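Side-chain contacts in fructose-bisphosphate aldolase (Plasmodium falciparum, PDB 4TR9), which belongs to the class I aldolase family, folds as a TIM barrel and is found here as an assembly of four chains: residues A[149-154]-A[179-184]; A[184-189]-A[227-232]; A[110-115]-A[141-146]; A[219-224]-A[266-271]. All blocks are in the same frame, centred on the assembly; numbering follows the deposited sequence.

How the interactions relate
Interactions 1, 3 and 4 are buried, while interaction 2 is partly buried near the ends of two helices. Interactions 1 and 2 share Ile184 and helix 168-187: the first joins this helix to barrel strand 150-157, the second to the loop after helix 206-226. Interaction 3 is a second strand-to-helix contact, on strand 109-113, beside strand 150-157 in the parallel sheet. Interaction 4 continues from helix 206-226, and Phe221 there touches Leu231 of interaction 2; its centre lies about 25 Å from that of interaction 3. Aromatic rings carry 1, 3 and 4, whereas an amide reading backbone atoms carries 2. Interactions 2 and 4 both touch the third subunit.

Interaction 1: A[149-154]-A[179-184]; sequences RFAKWR and ARYASI. With 38D (N'-[(E)-(2,4-dichlorophenyl)methylidene]-3,4-dihydroxybenzohydrazide), chain K.
Trp153 and Tyr181 carry this strand-to-helix contact, running past one another in opposite directions. The five-membered ring of Trp153 and the phenol ring of Tyr181 form an offset stack, with centroids 4.6 Å apart and planes inclined by 28°. CB of Tyr181 sits over one face of the Trp153 indole, 3.6 Å from the six-membered ring centroid in a CH-pi contact, and CB of Trp153 lies over the Tyr181 ring in turn. With CG trans to the backbone N (chi1 175°), Trp153 is swung into this overlap. Ala151 meets the Tyr181 rim, its CB lying 4.2 Å from CE1; Tyr181 OH approaches Ala151 O at 3.0 Å and accepts a weak hydrogen bond from Ile193 N of the next strand.

Lys152 leaves the strand on the other side, into the ligand pocket. Its NZ comes 3.0 Å from O07 of 38D and forms a salt bridge with Asp40, while Arg154, paired with Glu197, lays a guanidinium face under N11 of the same ligand. One short run of a TIM-barrel strand therefore divides its chemistry: aromatic carbon faces the outer helix, while the Lys152 amine meets a hydroxyl oxygen of 38D and the Arg154 guanidinium its hydrazide nitrogen.

Interaction 2: A[184-189]-A[227-232]; sequences ICQQNR and NGVLLE
Gln186 reaches from the last turn of helix 168-187 to grasp the backbone of Leu230, and the hydrogen bonds come as a pair. Leu230 N donates to Gln186 OE1 over 2.8 Å, arriving in the plane of the amide carbonyl and on a lone pair. Gln186 NE2 donates back to Leu230 O, also at 2.8 Å; the acceptor lies in the glutamine amide plane, although the N-H comes in tilted 21° from the peptide carbonyl plane. Both bonds are moderately bent, 148° at the hydrogen, and together they close a two-point pairing of one amide with one residue's N-H and C=O. The side chain can span the distance because it is extended beyond CG, with chi2 at -171°.

Apolar atoms of Val229 and Leu230 lie against the amide. Val229 crosses the glutamine at about a right angle, placing CG1 3.4 Å from Gln186 NE2, and Leu230 CB lies 3.7 Å from Gln186 OE1.

Helix-ending motifs lie nearby. Arg189 and Gly228, each with positive phi, are the C-prime residues of Schellman motifs. A side-chain bond is added by Asn188, whose ND2 donates to Ile184 O, a carbonyl of the last helical turn, at 2.7 Å. Beyond Leu230, Glu232 forms a salt bridge with Arg266 of the third subunit.

Because one bond uses the amide oxygen and the other its nitrogen, the pairing gives both polar ends of the buried Gln186 amide a partner and restrains its rotation, tying a non-helical segment to the end of a helix through its main chain.

Interaction 3: A[110-115]-A[141-146]; sequences PGIKVD and KEYYKA
The side chains of Ile112 and Tyr143 cross at about a right angle, in a TIM-barrel contact between strand 109-113 and helix 136-146, the helix that leads on to the neighbouring parallel strand 150-157. The CA atoms nearest across the two segments belong to this same pair, 7.4 Å apart.

The branch of the isoleucine that comes closest is CG1. It stands over one face of the phenol ring, 3.7 Å from the centroid and 14° off the ring normal, which meets the geometry of a CH-pi contact. Its closest ring atom is Tyr143 CD2, at 3.6 Å. Placing CG1 trans to the backbone N (chi1 180°) carries that methylene onto the ring, while CG2 is left between N and the carbonyl carbon and still approaches CD2 at 3.7 Å. Both branches therefore rest on the same side of the ring plane, CG1 over the face and CG2 nearer the CB end. The tyrosine also packs on Glu86 and Leu89 of helix 86-89.

Ile112 points toward the helix and Lys113, next on the strand, away from it toward the ligand pocket, where it touches 38D. The lysine NZ forms a salt bridge with the syn lone pair of Asp115 OD2. Ile112 itself is bonded through its backbone to Phe150 and Lys152 of the adjoining strand.

Val114, just beyond the strand's end, extends the apolar patch and also packs on Ala151 and Trp153. It comes at Tyr143 obliquely, with its CG1 methyl 3.9 Å from Tyr143 CE2.

Interaction 4: A[219-224]-A[266-271]; sequences CVFKAL and RTVPPA
Phe221 spans the gap from helix 206-226 to the segment 266-271, where Thr267, Val268 and Pro269 receive its ring. From CB the chain turns with CG trans to the carbonyl carbon (chi1 -81°), and chi2 near -87° sets the ring plane roughly perpendicular to the CA-CB-CG plane.

Along one edge of the ring, CD1 and then CE1 each lie 3.9 Å from Pro269 CD. That methylene sits over the face, 4.1 Å from the centroid and 22° off the ring normal, a CH-pi contact; bonded to the proline nitrogen, CD carries comparatively electron-poor hydrogens suited to such a pairing. Along the other edge, CD2 stands 4.1 Å from Thr267 O, which is also over that face and, like the proline carbon, nearer the rim. Farther out, CE2 meets Val268 CG2 at 3.8 Å. The tip, CZ, meets both valine methyls from one side, 3.8 Å from Val268 CG1 and 4.0 Å from Val268 CG2. The valine thus comes obliquely from the side of that same face, by the CE2-CZ end.

Polar groups of this segment find their partners away from the ring: Thr267 OG1 bonds to Thr263 O, and Val268 O accepts from Trp302 NE1.

Phe221 thus bridges helix 206-226 and the chain leaving helix 253-267, on the way to strand 274-277. Leu236 of strand 235-236 touches both Phe221 and Val268, Leu231 packs on both Phe221 and Pro269, and Pro269 also packs on Arg265 of the third subunit.

Interaction 1: A[149-154]-A[179-184]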
# COMPACT_ATOMS: atom_id res chain seq x y z
N ARG A 149 -4.48 33.26 2.33
CA ARG A 149 -3.42 32.69 3.15
C ARG A 149 -3.69 31.22 3.47
O ARG A 149 -2.84 30.54 4.05
CB ARG A 149 -3.26 33.49 4.44
CG ARG A 149 -2.63 34.86 4.24
CD ARG A 149 -1.23 34.73 3.67
NE ARG A 149 -0.62 36.02 3.40
CZ ARG A 149 -0.67 36.65 2.22
NH1 ARG A 149 -0.08 37.83 2.07
NH2 ARG A 149 -1.32 36.10 1.21
N PHE A 150 -4.87 30.73 3.09
CA PHE A 150 -5.17 29.31 3.22
C PHE A 150 -6.16 28.88 2.14
O PHE A 150 -6.95 29.68 1.64
CB PHE A 150 -5.70 28.98 4.62
CG PHE A 150 -7.07 29.52 4.91
CD1 PHE A 150 -8.19 28.72 4.73
CD2 PHE A 150 -7.25 30.80 5.41
CE1 PHE A 150 -9.46 29.20 5.01
CE2 PHE A 150 -8.51 31.29 5.69
CZ PHE A 150 -9.62 30.48 5.49
N ALA A 151 -6.12 27.60 1.78
CA ALA A 151 -6.95 27.08 0.70
C ALA A 151 -7.85 25.94 1.17
O ALA A 151 -7.70 25.42 2.27
CB ALA A 151 -6.08 26.62 -0.46
N LYS A 152 -8.79 25.54 0.31
CA LYS A 152 -9.72 24.47 0.63
C LYS A 152 -9.96 23.56 -0.58
O LYS A 152 -9.89 24.00 -1.72
CB LYS A 152 -11.04 25.04 1.14
CG LYS A 152 -11.81 24.10 2.05
CD LYS A 152 -13.30 24.16 1.76
CE LYS A 152 -13.57 23.77 0.32
NZ LYS A 152 -15.02 23.80 -0.00
N TRP A 153 -10.27 22.30 -0.30
CA TRP A 153 -10.41 21.28 -1.34
C TRP A 153 -11.36 20.19 -0.84
O TRP A 153 -11.00 19.39 0.02
CB TRP A 153 -9.03 20.70 -1.69
CG TRP A 153 -8.97 19.54 -2.65
CD1 TRP A 153 -9.46 18.28 -2.45
CD2 TRP A 153 -8.32 19.52 -3.93
NE1 TRP A 153 -9.19 17.49 -3.54
CE2 TRP A 153 -8.49 18.22 -4.46
CE3 TRP A 153 -7.64 20.47 -4.69
CZ2 TRP A 153 -7.99 17.86 -5.71
CZ3 TRP A 153 -7.14 20.11 -5.93
CH2 TRP A 153 -7.31 18.81 -6.42
N ARG A 154 -12.57 20.18 -1.38
CA ARG A 154 -13.62 19.29 -0.88
C ARG A 154 -13.73 17.99 -1.67
O ARG A 154 -13.90 17.99 -2.88
CB ARG A 154 -14.97 20.01 -0.90
CG ARG A 154 -16.15 19.13 -0.52
CD ARG A 154 -17.43 19.94 -0.45
NE ARG A 154 -18.60 19.12 -0.15
CZ ARG A 154 -19.44 18.65 -1.07
NH1 ARG A 154 -20.48 17.91 -0.70
NH2 ARG A 154 -19.24 18.91 -2.35
N ALA A 179 -4.00 14.57 -0.81
CA ALA A 179 -2.57 14.55 -0.53
C ALA A 179 -1.79 15.46 -1.47
O ALA A 179 -0.98 16.27 -1.03
CB ALA A 179 -2.04 13.12 -0.61
N ARG A 180 -2.04 15.32 -2.77
CA ARG A 180 -1.37 16.14 -3.77
C ARG A 180 -1.70 17.61 -3.58
O ARG A 180 -0.81 18.46 -3.62
CB ARG A 180 -1.78 15.69 -5.18
CG ARG A 180 -1.34 14.28 -5.53
CD ARG A 180 0.15 14.21 -5.82
NE ARG A 180 0.50 14.82 -7.10
CZ ARG A 180 1.10 16.00 -7.23
NH1 ARG A 180 1.38 16.47 -8.44
NH2 ARG A 180 1.43 16.70 -6.16
N TYR A 181 -2.98 17.90 -3.38
CA TYR A 181 -3.45 19.27 -3.19
C TYR A 181 -2.76 19.97 -2.02
O TYR A 181 -2.35 21.12 -2.13
CB TYR A 181 -4.97 19.27 -2.97
CG TYR A 181 -5.45 20.23 -1.91
CD1 TYR A 181 -5.63 21.58 -2.19
CD2 TYR A 181 -5.75 19.79 -0.62
CE1 TYR A 181 -6.08 22.46 -1.22
CE2 TYR A 181 -6.19 20.66 0.35
CZ TYR A 181 -6.36 21.99 0.05
OH TYR A 181 -6.80 22.86 1.02
N ALA A 182 -2.63 19.26 -0.91
CA ALA A 182 -2.09 19.84 0.31
C ALA A 182 -0.61 20.18 0.16
O ALA A 182 -0.14 21.19 0.69
CB ALA A 182 -2.31 18.91 1.49
N SER A 183 0.13 19.33 -0.55
CA SER A 183 1.56 19.55 -0.75
C SER A 183 1.83 20.76 -1.63
O SER A 183 2.75 21.54 -1.38
CB SER A 183 2.20 18.30 -1.36
OG SER A 183 1.68 18.03 -2.65
N ILE A 184 1.02 20.91 -2.68
CA ILE A 184 1.16 22.02 -3.62
C ILE A 184 0.89 23.36 -2.93
O ILE A 184 1.60 24.34 -3.16
CB ILE A 184 0.22 21.85 -4.82
CG1 ILE A 184 0.53 20.55 -5.56
CG2 ILE A 184 0.33 23.04 -5.77
CD1 ILE A 184 -0.43 20.25 -6.69
N12 38D K . -21.72 21.95 -3.91
C13 38D K . -22.86 21.31 -3.30
C15 38D K . -23.77 21.02 -5.60
C17 38D K . -25.23 19.21 -6.18
C20 38D K . -24.41 19.39 -3.94
C01 38D K . -19.27 22.93 -0.49
C02 38D K . -18.54 23.24 0.66
O03 38D K . -18.47 22.33 1.74
C04 38D K . -17.88 24.45 0.74
C05 38D K . -17.94 25.35 -0.31
C06 38D K . -18.66 25.05 -1.45
O07 38D K . -17.13 24.79 1.89
C08 38D K . -19.32 23.84 -1.54
C09 38D K . -20.12 23.55 -2.81
O10 38D K . -20.07 24.33 -3.76
N11 38D K . -20.92 22.35 -2.84
C14 38D K . -23.71 20.54 -4.30
C16 38D K . -24.53 20.35 -6.55
CL1 38D K . -26.18 18.39 -7.39
C19 38D K . -25.18 18.73 -4.89
CL2 38D K . -24.36 18.77 -2.31

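Interaction 2: A[184-189]-A[227-232]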
# COMPACT_ATOMS: atom_id res chain seq x y z
N ILE A 184 1.02 20.91 -2.68
CA ILE A 184 1.16 22.02 -3.62
C ILE A 184 0.89 23.36 -2.93
O ILE A 184 1.60 24.34 -3.16
CB ILE A 184 0.22 21.85 -4.82
CG1 ILE A 184 0.53 20.55 -5.56
CG2 ILE A 184 0.33 23.04 -5.77
CD1 ILE A 184 -0.43 20.25 -6.69
N CYS A 185 -0.13 23.39 -2.08
CA CYS A 185 -0.48 24.61 -1.35
C CYS A 185 0.63 25.03 -0.40
O CYS A 185 1.00 26.21 -0.35
CB CYS A 185 -1.78 24.41 -0.58
SG CYS A 185 -3.25 24.28 -1.63
N GLN A 186 1.16 24.08 0.36
CA GLN A 186 2.23 24.36 1.31
C GLN A 186 3.48 24.84 0.59
O GLN A 186 4.23 25.66 1.11
CB GLN A 186 2.54 23.12 2.15
CG GLN A 186 1.40 22.70 3.07
CD GLN A 186 1.80 21.61 4.04
OE1 GLN A 186 2.75 20.87 3.81
NE2 GLN A 186 1.06 21.51 5.14
N GLN A 187 3.70 24.33 -0.61
CA GLN A 187 4.82 24.75 -1.44
C GLN A 187 4.69 26.22 -1.82
O GLN A 187 5.69 26.93 -1.95
CB GLN A 187 4.92 23.88 -2.70
CG GLN A 187 6.17 24.13 -3.52
CD GLN A 187 6.12 23.43 -4.87
OE1 GLN A 187 5.06 23.31 -5.48
NE2 GLN A 187 7.27 22.96 -5.33
N ASN A 188 3.45 26.67 -1.98
CA ASN A 188 3.18 28.04 -2.39
C ASN A 188 2.61 28.89 -1.26
O ASN A 188 1.79 29.78 -1.50
CB ASN A 188 2.23 28.05 -3.59
CG ASN A 188 2.83 27.37 -4.81
OD1 ASN A 188 3.57 27.98 -5.58
ND2 ASN A 188 2.50 26.09 -4.99
N ARG A 189 3.03 28.60 -0.04
CA ARG A 189 2.70 29.41 1.13
C ARG A 189 1.20 29.53 1.39
O ARG A 189 0.69 30.61 1.70
CB ARG A 189 3.31 30.81 0.99
CG ARG A 189 4.82 30.82 0.85
CD ARG A 189 5.35 32.21 0.52
NE ARG A 189 4.93 32.65 -0.80
CZ ARG A 189 5.24 33.84 -1.32
NH1 ARG A 189 4.81 34.16 -2.54
NH2 ARG A 189 5.96 34.70 -0.63
N ASN A 227 3.35 12.18 0.85
CA ASN A 227 3.64 13.33 0.00
C ASN A 227 4.37 14.41 0.79
O ASN A 227 4.75 15.44 0.25
CB ASN A 227 2.35 13.89 -0.60
CG ASN A 227 1.73 12.96 -1.62
OD1 ASN A 227 1.15 11.93 -1.27
ND2 ASN A 227 1.83 13.32 -2.90
N GLY A 228 4.57 14.15 2.08
CA GLY A 228 5.35 15.03 2.93
C GLY A 228 4.68 16.33 3.32
O GLY A 228 5.32 17.37 3.39
N VAL A 229 3.38 16.26 3.59
CA VAL A 229 2.64 17.44 4.01
C VAL A 229 2.85 17.73 5.49
O VAL A 229 2.65 16.86 6.34
CB VAL A 229 1.13 17.29 3.73
CG1 VAL A 229 0.32 18.23 4.60
CG2 VAL A 229 0.87 17.56 2.27
N LEU A 230 3.27 18.95 5.79
CA LEU A 230 3.48 19.38 7.17
C LEU A 230 2.15 19.45 7.90
O LEU A 230 1.31 20.30 7.60
CB LEU A 230 4.18 20.74 7.20
CG LEU A 230 4.67 21.23 8.56
CD1 LEU A 230 5.82 20.36 9.05
CD2 LEU A 230 5.09 22.69 8.49
N LEU A 231 1.95 18.55 8.86
CA LEU A 231 0.71 18.50 9.61
C LEU A 231 0.52 19.74 10.47
O LEU A 231 -0.61 20.16 10.74
CB LEU A 231 0.66 17.24 10.49
CG LEU A 231 0.60 15.90 9.75
CD1 LEU A 231 0.55 14.74 10.73
CD2 LEU A 231 -0.60 15.87 8.82
N GLU A 232 1.63 20.34 10.89
CA GLU A 232 1.59 21.55 11.71
C GLU A 232 1.03 22.73 10.92
O GLU A 232 0.49 23.67 11.51
CB GLU A 232 2.99 21.89 12.23
CG GLU A 232 3.56 20.89 13.23
CD GLU A 232 4.27 19.73 12.56
OE1 GLU A 232 3.85 19.32 11.46
OE2 GLU A 232 5.26 19.23 13.14

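Interaction 3: A[110-115]-A[141-146]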
# COMPACT_ATOMS: atom_id res chain seq x y z
N PRO A 110 -8.26 35.76 4.85
CA PRO A 110 -8.88 35.35 3.58
C PRO A 110 -8.52 33.92 3.18
O PRO A 110 -7.35 33.53 3.24
CB PRO A 110 -8.30 36.36 2.58
CG PRO A 110 -7.83 37.51 3.40
CD PRO A 110 -7.34 36.90 4.68
N GLY A 111 -9.52 33.16 2.77
CA GLY A 111 -9.31 31.80 2.30
C GLY A 111 -9.89 31.62 0.91
O GLY A 111 -10.73 32.41 0.48
N ILE A 112 -9.45 30.59 0.20
CA ILE A 112 -9.88 30.39 -1.18
C ILE A 112 -10.17 28.92 -1.51
O ILE A 112 -9.40 28.03 -1.17
CB ILE A 112 -8.83 30.95 -2.16
CG1 ILE A 112 -9.27 30.73 -3.61
CG2 ILE A 112 -7.46 30.33 -1.91
CD1 ILE A 112 -10.54 31.47 -3.98
N LYS A 113 -11.30 28.70 -2.16
CA LYS A 113 -11.66 27.38 -2.67
C LYS A 113 -10.92 27.12 -3.98
O LYS A 113 -11.05 27.89 -4.93
CB LYS A 113 -13.17 27.28 -2.88
CG LYS A 113 -13.65 26.02 -3.56
CD LYS A 113 -15.12 26.13 -3.92
CE LYS A 113 -15.65 24.85 -4.53
NZ LYS A 113 -15.63 23.73 -3.56
N VAL A 114 -10.14 26.05 -4.03
CA VAL A 114 -9.29 25.79 -5.18
C VAL A 114 -9.69 24.56 -5.98
O VAL A 114 -9.09 24.25 -7.01
CB VAL A 114 -7.81 25.63 -4.76
CG1 VAL A 114 -7.36 26.83 -3.95
CG2 VAL A 114 -7.62 24.34 -3.97
N ASP A 115 -10.72 23.84 -5.52
CA ASP A 115 -11.16 22.64 -6.21
C ASP A 115 -12.07 22.99 -7.39
O ASP A 115 -12.77 24.00 -7.36
CB ASP A 115 -11.87 21.68 -5.24
CG ASP A 115 -13.21 22.20 -4.78
OD1 ASP A 115 -14.22 21.97 -5.49
OD2 ASP A 115 -13.26 22.82 -3.69
N LYS A 141 -0.14 30.90 -6.36
CA LYS A 141 0.68 32.10 -6.40
C LYS A 141 -0.18 33.33 -6.66
O LYS A 141 0.09 34.42 -6.14
CB LYS A 141 1.77 31.98 -7.47
CG LYS A 141 2.76 30.85 -7.22
CD LYS A 141 3.83 30.81 -8.29
CE LYS A 141 4.82 29.68 -8.04
NZ LYS A 141 5.89 29.64 -9.07
N GLU A 142 -1.21 33.15 -7.47
CA GLU A 142 -2.15 34.23 -7.78
C GLU A 142 -3.01 34.58 -6.57
O GLU A 142 -3.22 35.75 -6.26
CB GLU A 142 -3.05 33.82 -8.95
CG GLU A 142 -4.16 34.82 -9.27
CD GLU A 142 -5.14 34.28 -10.29
OE1 GLU A 142 -4.97 33.13 -10.73
OE2 GLU A 142 -6.07 35.02 -10.66
N TYR A 143 -3.49 33.55 -5.87
CA TYR A 143 -4.36 33.74 -4.72
C TYR A 143 -3.62 34.38 -3.54
O TYR A 143 -4.19 35.20 -2.82
CB TYR A 143 -4.97 32.40 -4.29
CG TYR A 143 -5.90 31.79 -5.32
CD1 TYR A 143 -6.58 32.59 -6.23
CD2 TYR A 143 -6.10 30.42 -5.38
CE1 TYR A 143 -7.43 32.04 -7.17
CE2 TYR A 143 -6.95 29.86 -6.31
CZ TYR A 143 -7.61 30.68 -7.21
OH TYR A 143 -8.46 30.13 -8.14
N TYR A 144 -2.36 33.99 -3.36
CA TYR A 144 -1.55 34.53 -2.27
C TYR A 144 -1.35 36.04 -2.43
O TYR A 144 -1.49 36.79 -1.47
CB TYR A 144 -0.19 33.83 -2.21
CG TYR A 144 0.66 34.26 -1.03
CD1 TYR A 144 0.56 33.61 0.19
CD2 TYR A 144 1.57 35.30 -1.15
CE1 TYR A 144 1.33 33.99 1.27
CE2 TYR A 144 2.35 35.69 -0.08
CZ TYR A 144 2.23 35.03 1.13
OH TYR A 144 3.00 35.41 2.20
N LYS A 145 -1.04 36.46 -3.65
CA LYS A 145 -0.80 37.87 -3.93
C LYS A 145 -2.11 38.65 -3.85
O LYS A 145 -2.11 39.87 -3.66
CB LYS A 145 -0.16 38.04 -5.30
CG LYS A 145 0.67 39.31 -5.44
CD LYS A 145 1.36 39.38 -6.80
CE LYS A 145 0.36 39.65 -7.91
NZ LYS A 145 -0.28 40.99 -7.76
N ALA A 146 -3.23 37.94 -3.99
CA ALA A 146 -4.55 38.54 -3.89
C ALA A 146 -4.95 38.75 -2.44
O ALA A 146 -5.80 39.59 -2.14
CB ALA A 146 -5.58 37.68 -4.61

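Interaction 4: A[219-224]-A[266-271]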
# COMPACT_ATOMS: atom_id res chain seq x y z
N CYS A 219 -6.39 6.43 5.94
CA CYS A 219 -5.84 6.44 4.59
C CYS A 219 -5.50 7.85 4.14
O CYS A 219 -4.54 8.06 3.39
CB CYS A 219 -6.83 5.80 3.61
SG CYS A 219 -6.21 5.63 1.92
N VAL A 220 -6.29 8.82 4.60
CA VAL A 220 -6.05 10.22 4.25
C VAL A 220 -4.72 10.70 4.80
O VAL A 220 -3.88 11.23 4.06
CB VAL A 220 -7.18 11.13 4.78
CG1 VAL A 220 -6.76 12.59 4.73
CG2 VAL A 220 -8.46 10.92 3.97
N PHE A 221 -4.51 10.51 6.10
CA PHE A 221 -3.26 10.92 6.73
C PHE A 221 -2.07 10.10 6.22
O PHE A 221 -0.95 10.60 6.16
CB PHE A 221 -3.36 10.80 8.25
CG PHE A 221 -4.05 11.96 8.90
CD1 PHE A 221 -3.34 13.09 9.26
CD2 PHE A 221 -5.41 11.93 9.15
CE1 PHE A 221 -3.97 14.17 9.85
CE2 PHE A 221 -6.05 13.01 9.74
CZ PHE A 221 -5.32 14.13 10.10
N LYS A 222 -2.33 8.85 5.86
CA LYS A 222 -1.29 8.01 5.27
C LYS A 222 -0.80 8.65 3.98
O LYS A 222 0.40 8.83 3.79
CB LYS A 222 -1.81 6.60 5.01
CG LYS A 222 -0.78 5.66 4.40
CD LYS A 222 0.47 5.57 5.26
CE LYS A 222 1.37 4.42 4.82
NZ LYS A 222 1.81 4.55 3.41
N ALA A 223 -1.74 9.00 3.11
CA ALA A 223 -1.40 9.66 1.85
C ALA A 223 -0.76 11.02 2.11
O ALA A 223 0.07 11.48 1.33
CB ALA A 223 -2.65 9.81 0.98
N LEU A 224 -1.16 11.66 3.20
CA LEU A 224 -0.62 12.98 3.55
C LEU A 224 0.86 12.91 3.90
O LEU A 224 1.63 13.80 3.53
CB LEU A 224 -1.40 13.59 4.72
CG LEU A 224 -2.74 14.24 4.37
CD1 LEU A 224 -3.37 14.87 5.61
CD2 LEU A 224 -2.57 15.28 3.27
N ARG A 266 -8.19 8.34 17.55
CA ARG A 266 -7.64 7.11 17.01
C ARG A 266 -6.89 7.32 15.69
O ARG A 266 -6.14 6.45 15.26
CB ARG A 266 -8.74 6.07 16.80
CG ARG A 266 -9.27 5.43 18.07
CD ARG A 266 -10.39 4.45 17.75
NE ARG A 266 -10.89 3.76 18.93
CZ ARG A 266 -11.91 2.90 18.92
NH1 ARG A 266 -12.30 2.31 20.04
NH2 ARG A 266 -12.53 2.62 17.78
N THR A 267 -7.09 8.47 15.06
CA THR A 267 -6.58 8.67 13.71
C THR A 267 -5.74 9.93 13.51
O THR A 267 -4.82 9.94 12.70
CB THR A 267 -7.75 8.72 12.69
OG1 THR A 267 -8.68 9.73 13.08
CG2 THR A 267 -8.46 7.37 12.64
N VAL A 268 -6.05 11.00 14.25
CA VAL A 268 -5.43 12.30 14.00
C VAL A 268 -4.27 12.61 14.94
O VAL A 268 -4.47 12.81 16.14
CB VAL A 268 -6.46 13.44 14.11
CG1 VAL A 268 -5.80 14.78 13.83
CG2 VAL A 268 -7.63 13.20 13.17
N PRO A 269 -3.04 12.67 14.39
CA PRO A 269 -1.84 13.03 15.16
C PRO A 269 -1.92 14.45 15.72
O PRO A 269 -2.42 15.35 15.03
CB PRO A 269 -0.71 12.91 14.13
CG PRO A 269 -1.25 12.02 13.07
CD PRO A 269 -2.71 12.33 13.00
N PRO A 270 -1.44 14.66 16.95
CA PRO A 270 -1.47 15.94 17.67
C PRO A 270 -0.74 17.07 16.97
O PRO A 270 -0.94 18.23 17.33
CB PRO A 270 -0.79 15.61 19.00
CG PRO A 270 -0.98 14.14 19.17
CD PRO A 270 -0.88 13.58 17.79
N ALA A 271 0.11 16.75 15.99
CA ALA A 271 0.84 17.77 15.24
C ALA A 271 -0.13 18.68 14.49
O ALA A 271 0.16 19.85 14.26
CB ALA A 271 1.81 17.13 14.27